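Local structure of TIGR00266 family protein (Pseudomonas aeruginosa, 1YOX) at residues T19-D25 against K87-A93; T29-E33 against F119-Y124. The protein is of unknown function but belongs to the AIM24 family, whose mitochondrial members are linked to mitochondrial biogenesis. One frame throughout, in Å; residues are numbered along the deposited sequence.

Interaction 1 (T19-D25 against K87-A93); sequences TVEIELD and KQHVAFA
Strand 19-24 pairs antiparallel with strand 88-92, and the backbones of Val20 with Phe92, Ile22 with Val90 and Leu24 with Gln88 each exchange two hydrogen bonds. Phe92 O takes a further bond from Thr19 OG1 (2.8 Å), which sits above the carbonyl plane, while Val20 N comes in nearly along the C=O axis. With OG1 anti to the backbone N (chi1 168°), the Thr19 hydroxyl reaches this oxygen; it also bonds Asn38.

Glu21, Glu23, His89 and Ala91 share one face. The side chains of Glu23 and His89 run alongside each other, and OE1 of Glu23 lies at the His89 ring edge, 3.0 Å from CE1. The planes of that carboxylate and ring stand 78° apart. OE2 of Glu23 makes a salt bridge to Lys87 NZ (3.4 Å). Glu21 OE1 hydrogen-bonds Tyr39 and makes salt bridges to Arg11 and, in a second subunit, to Arg168.

The other face is largely apolar. Ile22 CG1 meets the Phe92 ring edge at CE1 (3.8 Å), and Leu24 CD2 touches Val90 CG2 (3.8 Å). The pair forms the middle of a four-stranded sheet, with strand 9-13 beside 19-24 and strand 37-40 beside 88-92. Phe92 packs against strand 119-123.

Interaction 2 (T29-E33 against F119-Y124); sequences TVIAE and FLCAAY
Ala122 O accepts a hydrogen bond from Ile31 N at 2.7 Å. The bond is nearly straight at the hydrogen (176°). Ala122 N answers with a bond to Ile31 O (2.9 Å). Ile31 and Ala122 are thus a hydrogen-bonded pair of the antiparallel strands 29-32 and 119-123. A third backbone bond runs from Tyr124 N to Thr29 O (3.0 Å), a little more bent at its hydrogen (163°).

The side chains pack closely round these bonds. Thr29 and Tyr124 lie side by side and point the same way, with their CB atoms 3.5 Å apart. The Thr29 hydroxyl bonds Thr81 of strand 78-82. Ile31 crosses Tyr124 obliquely, and its CG2 methyl meets the edge of the tyrosine ring at CD1 (4.0 Å). The other branch of Ile31, CG1, sits between the backbone N and the carbonyl carbon (chi1 68°). From there it extends over the Ala122 carbonyl, where Ile31 CG1 comes within 3.4 Å of Ala122 O, and toward the Ala122 methyl group. Ala32 CB meets Cys121 CB at 3.8 Å. Val30 CG2 also approaches Cys121 CB (4.1 Å), and Phe92 packs on all three of these residues.

Leu120 and Cys121 both face Phe158 of the neighbouring strand 156-162, a classic beta bulge. On the far side of 29-32, strand 78-82 pairs with Val30 and Ala32. The two strands are therefore inner members of a six-stranded sheet.

The chemistry is that of an apolar strand pair. Backbone bonds satisfy the peptide groups of Ile31 and Ala122, while the small Ala32 and Cys121 side chains probably help the Phe92 ring to pack close to the strands, beside Val30.

The two contacts lie about 10 Å apart between centres, on the same side of the chain's centre. Their segments alternate along the sequence: 19-25, 29-33, 87-93, then 119-124. Consecutive strands 19-24 and 29-32 enter different sheets, a four-stranded one for interaction 1 and a six-stranded one for interaction 2. Phe92 joins them. Its ring touches Ala32 CB through CE2 (3.5 Å), Val30 CG1 through CE1 (3.7 Å) and Cys121 SG through CD1 (3.7 Å). The sheets pack face to face through this apolar layer, consistent with the double-stranded beta-helix (jelly-roll) fold of the cupin clan. All four segments belong to the part of the chain related to AIM24 proteins.

Interaction 1 (T19-D25 against K87-A93)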
ATOM      1  N   THR C  19      -5.885  -4.154   9.815  1.00 35.32           N
ATOM      2  CA  THR C  19      -5.520  -3.857  11.182  1.00 34.72           C
ATOM      3  C   THR C  19      -6.240  -4.796  12.195  1.00 34.70           C
ATOM      4  O   THR C  19      -7.339  -5.260  11.956  1.00 35.22           O
ATOM      5  CB  THR C  19      -5.814  -2.399  11.494  1.00 34.36           C
ATOM      6  OG1 THR C  19      -5.721  -2.171  12.903  1.00 35.00           O
ATOM      7  CG2 THR C  19      -7.165  -2.030  11.047  1.00 34.44           C
ATOM      8  N   VAL C  20      -5.598  -5.068  13.318  1.00 34.08           N
ATOM      9  CA  VAL C  20      -6.136  -5.965  14.304  1.00 34.07           C
ATOM     10  C   VAL C  20      -6.581  -5.223  15.553  1.00 33.26           C
ATOM     11  O   VAL C  20      -5.794  -4.588  16.243  1.00 32.81           O
ATOM     12  CB  VAL C  20      -5.172  -7.159  14.633  1.00 33.96           C
ATOM     13  CG1 VAL C  20      -3.919  -6.676  15.334  1.00 33.80           C
ATOM     14  CG2 VAL C  20      -5.907  -8.194  15.488  1.00 33.70           C
ATOM     15  N   GLU C  21      -7.870  -5.305  15.829  1.00 33.62           N
ATOM     16  CA  GLU C  21      -8.415  -4.687  17.015  1.00 33.97           C
ATOM     17  C   GLU C  21      -8.569  -5.789  18.046  1.00 33.99           C
ATOM     18  O   GLU C  21      -9.369  -6.709  17.879  1.00 34.70           O
ATOM     19  CB  GLU C  21      -9.745  -3.985  16.737  1.00 33.47           C
ATOM     20  CG  GLU C  21     -10.209  -3.133  17.920  1.00 36.25           C
ATOM     21  CD  GLU C  21     -11.700  -2.870  17.919  1.00 39.38           C
ATOM     22  OE1 GLU C  21     -12.107  -1.787  17.455  1.00 41.81           O
ATOM     23  OE2 GLU C  21     -12.470  -3.757  18.353  1.00 41.73           O
ATOM     24  N   ILE C  22      -7.762  -5.688  19.090  1.00 34.05           N
ATOM     25  CA  ILE C  22      -7.707  -6.637  20.183  1.00 34.34           C
ATOM     26  C   ILE C  22      -8.664  -6.180  21.272  1.00 34.84           C
ATOM     27  O   ILE C  22      -8.616  -5.036  21.717  1.00 33.48           O
ATOM     28  CB  ILE C  22      -6.290  -6.699  20.796  1.00 34.73           C
ATOM     29  CG1 ILE C  22      -5.209  -6.979  19.711  1.00 33.44           C
ATOM     30  CG2 ILE C  22      -6.255  -7.704  21.990  1.00 36.23           C
ATOM     31  CD1 ILE C  22      -5.228  -8.388  19.106  1.00 32.29           C
ATOM     32  N   GLU C  23      -9.545  -7.095  21.679  1.00 35.69           N
ATOM     33  CA  GLU C  23     -10.487  -6.856  22.767  1.00 36.25           C
ATOM     34  C   GLU C  23      -9.900  -7.414  24.065  1.00 35.68           C
ATOM     35  O   GLU C  23      -9.665  -8.615  24.176  1.00 34.79           O
ATOM     36  CB  GLU C  23     -11.823  -7.523  22.440  1.00 36.29           C
ATOM     37  CG  GLU C  23     -12.890  -7.306  23.505  1.00 38.15           C
ATOM     38  CD  GLU C  23     -14.245  -7.745  23.028  1.00 42.13           C
ATOM     39  OE1 GLU C  23     -14.857  -6.993  22.230  1.00 46.13           O
ATOM     40  OE2 GLU C  23     -14.686  -8.852  23.430  1.00 43.49           O
ATOM     41  N   LEU C  24      -9.652  -6.526  25.019  1.00 36.06           N
ATOM     42  CA  LEU C  24      -9.060  -6.881  26.310  1.00 36.79           C
ATOM     43  C   LEU C  24     -10.122  -6.925  27.420  1.00 37.63           C
ATOM     44  O   LEU C  24     -10.774  -5.914  27.670  1.00 36.77           O
ATOM     45  CB  LEU C  24      -7.993  -5.831  26.681  1.00 37.64           C
ATOM     46  CG  LEU C  24      -6.481  -5.992  26.396  1.00 37.57           C
ATOM     47  CD1 LEU C  24      -6.153  -6.981  25.301  1.00 38.67           C
ATOM     48  CD2 LEU C  24      -5.771  -4.684  26.182  1.00 36.17           C
ATOM     49  N   ASP C  25     -10.301  -8.085  28.076  1.00 38.22           N
ATOM     50  CA  ASP C  25     -11.059  -8.141  29.348  1.00 38.60           C
ATOM     51  C   ASP C  25     -10.254  -7.539  30.507  1.00 39.59           C
ATOM     52  O   ASP C  25      -9.024  -7.362  30.385  1.00 40.27           O
ATOM     53  CB  ASP C  25     -11.537  -9.556  29.644  1.00 38.41           C
ATOM     54  CG  ASP C  25     -12.413 -10.111  28.522  1.00 40.10           C
ATOM     55  OD1 ASP C  25     -13.250  -9.348  27.980  1.00 40.80           O
ATOM     56  OD2 ASP C  25     -12.242 -11.298  28.157  1.00 42.54           O
ATOM     57  N   LYS C  87     -14.861  -4.432  29.156  1.00 43.06           N
ATOM     58  CA  LYS C  87     -14.114  -4.643  27.915  1.00 43.03           C
ATOM     59  C   LYS C  87     -13.451  -3.370  27.383  1.00 42.43           C
ATOM     60  O   LYS C  87     -14.118  -2.323  27.253  1.00 41.77           O
ATOM     61  CB  LYS C  87     -15.047  -5.157  26.811  1.00 43.29           C
ATOM     62  CG  LYS C  87     -15.214  -6.647  26.763  1.00 45.73           C
ATOM     63  CD  LYS C  87     -16.262  -7.032  25.705  1.00 48.63           C
ATOM     64  CE  LYS C  87     -16.709  -8.486  25.901  1.00 51.10           C
ATOM     65  NZ  LYS C  87     -17.725  -8.903  24.894  1.00 52.33           N
ATOM     66  N   GLN C  88     -12.167  -3.483  27.035  1.00 40.80           N
ATOM     67  CA  GLN C  88     -11.464  -2.396  26.381  1.00 40.82           C
ATOM     68  C   GLN C  88     -10.807  -2.870  25.082  1.00 40.65           C
ATOM     69  O   GLN C  88     -10.690  -4.074  24.813  1.00 40.95           O
ATOM     70  CB  GLN C  88     -10.416  -1.792  27.309  1.00 41.49           C
ATOM     71  CG  GLN C  88     -10.930  -1.220  28.626  1.00 41.51           C
ATOM     72  CD  GLN C  88     -11.739   0.044  28.456  1.00 44.89           C
ATOM     73  OE1 GLN C  88     -11.420   0.889  27.631  1.00 47.02           O
ATOM     74  NE2 GLN C  88     -12.807   0.182  29.249  1.00 46.16           N
ATOM     75  N   HIS C  89     -10.362  -1.916  24.276  1.00 39.54           N
ATOM     76  CA  HIS C  89      -9.860  -2.233  22.955  1.00 38.39           C
ATOM     77  C   HIS C  89      -8.584  -1.461  22.636  1.00 37.37           C
ATOM     78  O   HIS C  89      -8.416  -0.301  23.073  1.00 37.11           O
ATOM     79  CB  HIS C  89     -10.929  -1.948  21.908  1.00 37.93           C
ATOM     80  CG  HIS C  89     -12.223  -2.657  22.158  1.00 39.99           C
ATOM     81  ND1 HIS C  89     -12.543  -3.866  21.570  1.00 39.52           N
ATOM     82  CD2 HIS C  89     -13.292  -2.314  22.919  1.00 40.11           C
ATOM     83  CE1 HIS C  89     -13.746  -4.239  21.972  1.00 40.06           C
ATOM     84  NE2 HIS C  89     -14.218  -3.316  22.792  1.00 38.52           N
ATOM     85  N   VAL C  90      -7.699  -2.120  21.880  1.00 35.73           N
ATOM     86  CA  VAL C  90      -6.501  -1.504  21.294  1.00 34.40           C
ATOM     87  C   VAL C  90      -6.307  -2.097  19.900  1.00 33.28           C
ATOM     88  O   VAL C  90      -6.326  -3.308  19.764  1.00 32.39           O
ATOM     89  CB  VAL C  90      -5.200  -1.867  22.057  1.00 34.79           C
ATOM     90  CG1 VAL C  90      -4.089  -0.877  21.731  1.00 31.75           C
ATOM     91  CG2 VAL C  90      -5.407  -1.976  23.538  1.00 36.19           C
ATOM     92  N   ALA C  91      -6.074  -1.260  18.891  1.00 31.80           N
ATOM     93  CA  ALA C  91      -5.814  -1.733  17.531  1.00 31.42           C
ATOM     94  C   ALA C  91      -4.331  -1.554  17.082  1.00 31.87           C
ATOM     95  O   ALA C  91      -3.644  -0.605  17.513  1.00 31.21           O
ATOM     96  CB  ALA C  91      -6.782  -1.077  16.530  1.00 30.14           C
ATOM     97  N   PHE C  92      -3.869  -2.475  16.227  1.00 31.47           N
ATOM     98  CA  PHE C  92      -2.488  -2.522  15.744  1.00 31.53           C
ATOM     99  C   PHE C  92      -2.487  -2.741  14.250  1.00 31.15           C
ATOM    100  O   PHE C  92      -3.363  -3.435  13.749  1.00 30.40           O
ATOM    101  CB  PHE C  92      -1.689  -3.655  16.417  1.00 31.89           C
ATOM    102  CG  PHE C  92      -1.666  -3.561  17.912  1.00 32.43           C
ATOM    103  CD1 PHE C  92      -2.494  -4.384  18.682  1.00 30.93           C
ATOM    104  CD2 PHE C  92      -0.849  -2.632  18.545  1.00 33.14           C
ATOM    105  CE1 PHE C  92      -2.501  -4.302  20.041  1.00 32.80           C
ATOM    106  CE2 PHE C  92      -0.834  -2.517  19.922  1.00 34.89           C
ATOM    107  CZ  PHE C  92      -1.654  -3.364  20.689  1.00 34.72           C
ATOM    108  N   ALA C  93      -1.531  -2.110  13.552  1.00 30.18           N
ATOM    109  CA  ALA C  93      -1.265  -2.324  12.107  1.00 30.01           C
ATOM    110  C   ALA C  93       0.233  -2.156  11.809  1.00 30.77           C
ATOM    111  O   ALA C  93       0.939  -1.360  12.467  1.00 30.12           O
ATOM    112  CB  ALA C  93      -2.060  -1.383  11.261  1.00 28.57           C
TER

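Interaction 2 (T29-E33 against F119-Y124)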
ATOM      1  N   THR C  29      -3.826  -8.719  28.786  1.00 40.53           N
ATOM      2  CA  THR C  29      -2.690  -7.992  28.195  1.00 39.58           C
ATOM      3  C   THR C  29      -2.320  -8.472  26.802  1.00 38.07           C
ATOM      4  O   THR C  29      -2.394  -9.651  26.508  1.00 37.15           O
ATOM      5  CB  THR C  29      -1.460  -8.006  29.121  1.00 39.76           C
ATOM      6  OG1 THR C  29      -1.829  -7.402  30.356  1.00 43.25           O
ATOM      7  CG2 THR C  29      -0.264  -7.208  28.522  1.00 40.08           C
ATOM      8  N   VAL C  30      -1.950  -7.521  25.951  1.00 37.15           N
ATOM      9  CA  VAL C  30      -1.388  -7.809  24.637  1.00 36.27           C
ATOM     10  C   VAL C  30      -0.011  -7.120  24.503  1.00 36.31           C
ATOM     11  O   VAL C  30       0.217  -6.016  25.043  1.00 34.86           O
ATOM     12  CB  VAL C  30      -2.371  -7.433  23.507  1.00 36.14           C
ATOM     13  CG1 VAL C  30      -2.601  -5.899  23.424  1.00 34.89           C
ATOM     14  CG2 VAL C  30      -1.932  -8.009  22.180  1.00 35.34           C
ATOM     15  N   ILE C  31       0.910  -7.806  23.825  1.00 36.45           N
ATOM     16  CA  ILE C  31       2.247  -7.273  23.619  1.00 37.10           C
ATOM     17  C   ILE C  31       2.466  -6.931  22.146  1.00 37.41           C
ATOM     18  O   ILE C  31       2.038  -7.653  21.250  1.00 38.04           O
ATOM     19  CB  ILE C  31       3.361  -8.160  24.252  1.00 36.60           C
ATOM     20  CG1 ILE C  31       3.508  -9.503  23.546  1.00 38.22           C
ATOM     21  CG2 ILE C  31       3.077  -8.394  25.747  1.00 37.53           C
ATOM     22  CD1 ILE C  31       4.730 -10.330  24.071  1.00 38.56           C
ATOM     23  N   ALA C  32       3.078  -5.785  21.910  1.00 38.28           N
ATOM     24  CA  ALA C  32       3.259  -5.274  20.567  1.00 39.44           C
ATOM     25  C   ALA C  32       4.429  -4.302  20.571  1.00 40.06           C
ATOM     26  O   ALA C  32       4.773  -3.748  21.610  1.00 40.00           O
ATOM     27  CB  ALA C  32       2.003  -4.546  20.131  1.00 38.88           C
ATOM     28  N   GLU C  33       5.036  -4.074  19.421  1.00 41.29           N
ATOM     29  CA  GLU C  33       5.923  -2.908  19.313  1.00 43.23           C
ATOM     30  C   GLU C  33       5.005  -1.665  19.276  1.00 43.10           C
ATOM     31  O   GLU C  33       3.955  -1.667  18.614  1.00 43.32           O
ATOM     32  CB  GLU C  33       6.911  -3.037  18.124  1.00 43.89           C
ATOM     33  CG  GLU C  33       7.936  -1.933  18.020  1.00 46.97           C
ATOM     34  CD  GLU C  33       7.304  -0.638  17.543  1.00 52.96           C
ATOM     35  OE1 GLU C  33       6.617  -0.653  16.481  1.00 53.97           O
ATOM     36  OE2 GLU C  33       7.474   0.389  18.237  1.00 54.46           O
ATOM     37  N   PHE C 119       6.190  -9.493  12.563  1.00 37.57           N
ATOM     38  CA  PHE C 119       5.518  -9.544  13.860  1.00 38.15           C
ATOM     39  C   PHE C 119       4.602  -8.321  14.086  1.00 37.63           C
ATOM     40  O   PHE C 119       5.040  -7.180  13.965  1.00 38.78           O
ATOM     41  CB  PHE C 119       6.519  -9.707  15.018  1.00 38.43           C
ATOM     42  CG  PHE C 119       5.869  -9.679  16.373  1.00 40.44           C
ATOM     43  CD1 PHE C 119       5.213 -10.806  16.868  1.00 41.25           C
ATOM     44  CD2 PHE C 119       5.850  -8.509  17.134  1.00 40.48           C
ATOM     45  CE1 PHE C 119       4.581 -10.783  18.136  1.00 40.64           C
ATOM     46  CE2 PHE C 119       5.210  -8.481  18.402  1.00 41.65           C
ATOM     47  CZ  PHE C 119       4.586  -9.618  18.894  1.00 40.20           C
ATOM     48  N   LEU C 120       3.334  -8.558  14.395  1.00 36.83           N
ATOM     49  CA  LEU C 120       2.392  -7.464  14.707  1.00 36.40           C
ATOM     50  C   LEU C 120       2.044  -7.362  16.205  1.00 35.95           C
ATOM     51  O   LEU C 120       2.317  -6.338  16.846  1.00 36.48           O
ATOM     52  CB  LEU C 120       1.117  -7.555  13.850  1.00 35.97           C
ATOM     53  CG  LEU C 120       0.125  -6.409  14.029  1.00 35.49           C
ATOM     54  CD1 LEU C 120       0.868  -5.057  13.949  1.00 36.63           C
ATOM     55  CD2 LEU C 120      -0.975  -6.491  12.991  1.00 37.21           C
ATOM     56  N   CYS C 121       1.416  -8.395  16.758  1.00 35.18           N
ATOM     57  CA  CYS C 121       1.229  -8.463  18.217  1.00 35.56           C
ATOM     58  C   CYS C 121       0.932  -9.873  18.686  1.00 35.77           C
ATOM     59  O   CYS C 121       0.684 -10.781  17.875  1.00 35.17           O
ATOM     60  CB  CYS C 121       0.116  -7.517  18.700  1.00 35.20           C
ATOM     61  SG  CYS C 121      -1.404  -7.850  17.896  1.00 36.23           S
ATOM     62  N   ALA C 122       0.971 -10.047  20.004  1.00 35.94           N
ATOM     63  CA  ALA C 122       0.707 -11.342  20.602  1.00 36.09           C
ATOM     64  C   ALA C 122       0.110 -11.203  21.999  1.00 37.22           C
ATOM     65  O   ALA C 122       0.301 -10.188  22.696  1.00 36.78           O
ATOM     66  CB  ALA C 122       1.959 -12.123  20.670  1.00 35.73           C
ATOM     67  N   ALA C 123      -0.600 -12.259  22.394  1.00 38.62           N
ATOM     68  CA  ALA C 123      -1.135 -12.418  23.734  1.00 39.46           C
ATOM     69  C   ALA C 123      -0.008 -12.397  24.748  1.00 40.60           C
ATOM     70  O   ALA C 123       1.067 -12.975  24.511  1.00 40.33           O
ATOM     71  CB  ALA C 123      -1.901 -13.722  23.817  1.00 39.01           C
ATOM     72  N   TYR C 124      -0.241 -11.711  25.866  1.00 42.42           N
ATOM     73  CA  TYR C 124       0.653 -11.813  27.008  1.00 44.51           C
ATOM     74  C   TYR C 124       0.888 -13.299  27.319  1.00 44.69           C
ATOM     75  O   TYR C 124      -0.040 -14.111  27.214  1.00 45.08           O
ATOM     76  CB  TYR C 124       0.102 -11.063  28.233  1.00 46.02           C
ATOM     77  CG  TYR C 124       1.109 -11.019  29.363  1.00 48.48           C
ATOM     78  CD1 TYR C 124       2.365 -10.435  29.168  1.00 50.08           C
ATOM     79  CD2 TYR C 124       0.835 -11.608  30.607  1.00 49.82           C
ATOM     80  CE1 TYR C 124       3.331 -10.417  30.193  1.00 52.45           C
ATOM     81  CE2 TYR C 124       1.796 -11.604  31.645  1.00 51.49           C
ATOM     82  CZ  TYR C 124       3.042 -11.004  31.426  1.00 51.54           C
ATOM     83  OH  TYR C 124       4.007 -10.960  32.408  1.00 51.20           O
TER